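Long-range contact in UPF0336 protein Rv0637 (Mycobacterium tuberculosis, PDB 5ZY8), which is the HadC subunit, a hotdog-fold protein that probably contributes to (3R)-hydroxyacyl-[acyl-carrier-protein] dehydratase activity: residues T5-M10 and M107-V112. Sequence-based numbering, arbitrary orientation.
Sequences TDIRGM and MDIHSV
Ile7 brings its CD1 against CD1 of Ile109, 3.6 Å away, the two side chains crossing at about a right angle, while its CG1, set between the backbone N and the carbonyl carbon (chi1 48°), lies 4.0 Å from CG2 of Val112. Just before it, Asp6 OD1 forms a salt bridge with Arg8 NE. Ile7 also opens a type II beta turn that runs to Met10 and is closed by the bond from Met10 N to Ile7 O. The Arg8 chain, extended from CG to NE, crosses Val112 obliquely: CG meets CG2 at 3.8 Å, CB of Val112 sits over one guanidinium face toward its rim, and NH2 donates to Val112 O at 2.8 Å, a bent bond (133° at the hydrogen). Gly9, at positive phi, is the third residue of the turn. Met10 O then accepts a straighter bond from Ile109 N (3.0 Å, 156°) and a CA-H...O contact from Asp108 CA, and backbone pairing continues between Trp12 and Met107. The loop before strand 11-19, outermost in the hotdog sheet of this chain, lies against the later half of strand 102-113, where Ile7 also touches Val121 of strand 120-129 and Ile109 packs on Phe71 of helix 61-74.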
ATOM      1  N   THR C   5      16.287   3.980 -29.228  1.00 94.70           N
ATOM      2  CA  THR C   5      15.716   2.788 -29.848  1.00 92.07           C
ATOM      3  C   THR C   5      14.345   3.171 -30.378  1.00 97.36           C
ATOM      4  O   THR C   5      13.558   3.802 -29.666  1.00 94.90           O
ATOM      5  CB  THR C   5      15.586   1.609 -28.866  1.00 95.09           C
ATOM      6  OG1 THR C   5      16.878   1.239 -28.366  1.00 96.81           O
ATOM      7  CG2 THR C   5      14.935   0.400 -29.535  1.00 90.34           C
ATOM      8  N   ASP C   6      14.067   2.809 -31.623  1.00 94.88           N
ATOM      9  CA  ASP C   6      12.786   3.142 -32.226  1.00 96.21           C
ATOM     10  C   ASP C   6      11.737   2.185 -31.674  1.00 89.34           C
ATOM     11  O   ASP C   6      11.813   0.973 -31.907  1.00 81.53           O
ATOM     12  CB  ASP C   6      12.865   3.054 -33.747  1.00 96.88           C
ATOM     13  CG  ASP C   6      11.527   3.315 -34.413  1.00 96.21           C
ATOM     14  OD1 ASP C   6      10.681   4.005 -33.805  1.00 87.59           O
ATOM     15  OD2 ASP C   6      11.322   2.825 -35.548  1.00103.76           O
ATOM     16  N   ILE C   7      10.758   2.727 -30.950  1.00 82.92           N
ATOM     17  CA  ILE C   7       9.780   1.921 -30.234  1.00 76.91           C
ATOM     18  C   ILE C   7       8.377   2.070 -30.810  1.00 78.42           C
ATOM     19  O   ILE C   7       7.432   1.486 -30.265  1.00 73.09           O
ATOM     20  CB  ILE C   7       9.779   2.263 -28.733  1.00 73.97           C
ATOM     21  CG1 ILE C   7       9.716   3.780 -28.549  1.00 76.79           C
ATOM     22  CG2 ILE C   7      10.998   1.679 -28.029  1.00 74.18           C
ATOM     23  CD1 ILE C   7       9.392   4.220 -27.155  1.00 77.64           C
ATOM     24  N   ARG C   8       8.219   2.791 -31.927  1.00 82.29           N
ATOM     25  CA  ARG C   8       6.889   3.142 -32.429  1.00 78.81           C
ATOM     26  C   ARG C   8       6.042   1.912 -32.724  1.00 72.42           C
ATOM     27  O   ARG C   8       6.487   0.982 -33.403  1.00 75.05           O
ATOM     28  CB  ARG C   8       6.977   4.005 -33.692  1.00 79.76           C
ATOM     29  CG  ARG C   8       7.512   5.400 -33.481  1.00 80.68           C
ATOM     30  CD  ARG C   8       8.097   5.958 -34.763  1.00 84.39           C
ATOM     31  NE  ARG C   8       9.047   7.032 -34.500  1.00 90.37           N
ATOM     32  CZ  ARG C   8       8.701   8.278 -34.192  1.00100.40           C
ATOM     33  NH1 ARG C   8       9.641   9.192 -33.967  1.00112.09           N
ATOM     34  NH2 ARG C   8       7.417   8.612 -34.105  1.00100.16           N
ATOM     35  N   GLY C   9       4.826   1.900 -32.174  1.00 75.42           N
ATOM     36  CA  GLY C   9       3.887   0.837 -32.461  1.00 72.07           C
ATOM     37  C   GLY C   9       4.187  -0.482 -31.795  1.00 70.07           C
ATOM     38  O   GLY C   9       3.657  -1.511 -32.218  1.00 73.57           O
ATOM     39  N   MET C  10       5.057  -0.495 -30.794  1.00 75.59           N
ATOM     40  CA  MET C  10       5.257  -1.701 -30.009  1.00 69.89           C
ATOM     41  C   MET C  10       4.057  -1.955 -29.098  1.00 66.41           C
ATOM     42  O   MET C  10       3.536  -1.034 -28.458  1.00 66.46           O
ATOM     43  CB  MET C  10       6.539  -1.574 -29.194  1.00 71.74           C
ATOM     44  CG  MET C  10       7.758  -2.110 -29.923  1.00 73.19           C
ATOM     45  SD  MET C  10       9.325  -1.711 -29.131  1.00 73.69           S
ATOM     46  CE  MET C  10      10.441  -2.714 -30.114  1.00 72.21           C
ATOM     47  N   MET C 107       0.139  -2.505 -22.919  1.00 59.35           N
ATOM     48  CA  MET C 107       0.601  -1.158 -23.212  1.00 64.90           C
ATOM     49  C   MET C 107       0.980  -1.061 -24.684  1.00 66.93           C
ATOM     50  O   MET C 107       1.793  -1.852 -25.170  1.00 71.40           O
ATOM     51  CB  MET C 107       1.797  -0.812 -22.335  1.00 66.32           C
ATOM     52  CG  MET C 107       2.081   0.659 -22.207  1.00 70.07           C
ATOM     53  SD  MET C 107       3.763   0.812 -21.617  1.00 74.00           S
ATOM     54  CE  MET C 107       4.638   0.264 -23.082  1.00 79.56           C
ATOM     55  N   ASP C 108       0.418  -0.076 -25.384  1.00 71.34           N
ATOM     56  CA  ASP C 108       0.868   0.259 -26.726  1.00 66.75           C
ATOM     57  C   ASP C 108       1.634   1.574 -26.708  1.00 64.18           C
ATOM     58  O   ASP C 108       1.327   2.486 -25.936  1.00 60.45           O
ATOM     59  CB  ASP C 108      -0.309   0.396 -27.711  1.00 66.55           C
ATOM     60  CG  ASP C 108      -1.226  -0.823 -27.732  1.00 71.00           C
ATOM     61  OD1 ASP C 108      -0.880  -1.838 -27.095  1.00 76.06           O
ATOM     62  OD2 ASP C 108      -2.286  -0.772 -28.411  1.00 79.29           O
ATOM     63  N   ILE C 109       2.594   1.693 -27.617  1.00 57.51           N
ATOM     64  CA  ILE C 109       3.247   2.974 -27.846  1.00 62.98           C
ATOM     65  C   ILE C 109       2.375   3.781 -28.803  1.00 70.59           C
ATOM     66  O   ILE C 109       2.276   3.473 -29.997  1.00 64.82           O
ATOM     67  CB  ILE C 109       4.664   2.805 -28.392  1.00 66.42           C
ATOM     68  CG1 ILE C 109       5.497   2.013 -27.388  1.00 70.37           C
ATOM     69  CG2 ILE C 109       5.255   4.176 -28.723  1.00 65.69           C
ATOM     70  CD1 ILE C 109       6.143   2.848 -26.318  1.00 72.41           C
ATOM     71  N   HIS C 110       1.710   4.795 -28.260  1.00 73.52           N
ATOM     72  CA  HIS C 110       0.729   5.556 -29.016  1.00 73.06           C
ATOM     73  C   HIS C 110       1.403   6.583 -29.912  1.00 70.09           C
ATOM     74  O   HIS C 110       0.972   6.786 -31.051  1.00 78.05           O
ATOM     75  CB  HIS C 110      -0.247   6.229 -28.053  1.00 73.59           C
ATOM     76  CG  HIS C 110      -1.499   6.731 -28.701  1.00 74.65           C
ATOM     77  ND1 HIS C 110      -1.676   8.054 -29.052  1.00 74.18           N
ATOM     78  CD2 HIS C 110      -2.642   6.095 -29.050  1.00 73.75           C
ATOM     79  CE1 HIS C 110      -2.872   8.209 -29.590  1.00 70.24           C
ATOM     80  NE2 HIS C 110      -3.479   7.036 -29.599  1.00 70.61           N
ATOM     81  N   SER C 111       2.466   7.226 -29.430  1.00 72.18           N
ATOM     82  CA  SER C 111       3.129   8.289 -30.171  1.00 74.29           C
ATOM     83  C   SER C 111       4.547   8.424 -29.647  1.00 75.55           C
ATOM     84  O   SER C 111       4.808   8.190 -28.464  1.00 85.66           O
ATOM     85  CB  SER C 111       2.424   9.648 -30.015  1.00 74.59           C
ATOM     86  OG  SER C 111       1.018   9.527 -29.948  1.00 66.14           O
ATOM     87  N   VAL C 112       5.447   8.839 -30.534  1.00 84.42           N
ATOM     88  CA  VAL C 112       6.825   9.168 -30.182  1.00 89.22           C
ATOM     89  C   VAL C 112       7.157  10.455 -30.918  1.00 93.40           C
ATOM     90  O   VAL C 112       6.974  10.539 -32.135  1.00104.44           O
ATOM     91  CB  VAL C 112       7.829   8.058 -30.560  1.00 81.61           C
ATOM     92  CG1 VAL C 112       9.248   8.466 -30.172  1.00 77.35           C
ATOM     93  CG2 VAL C 112       7.457   6.739 -29.914  1.00 74.06           C
TER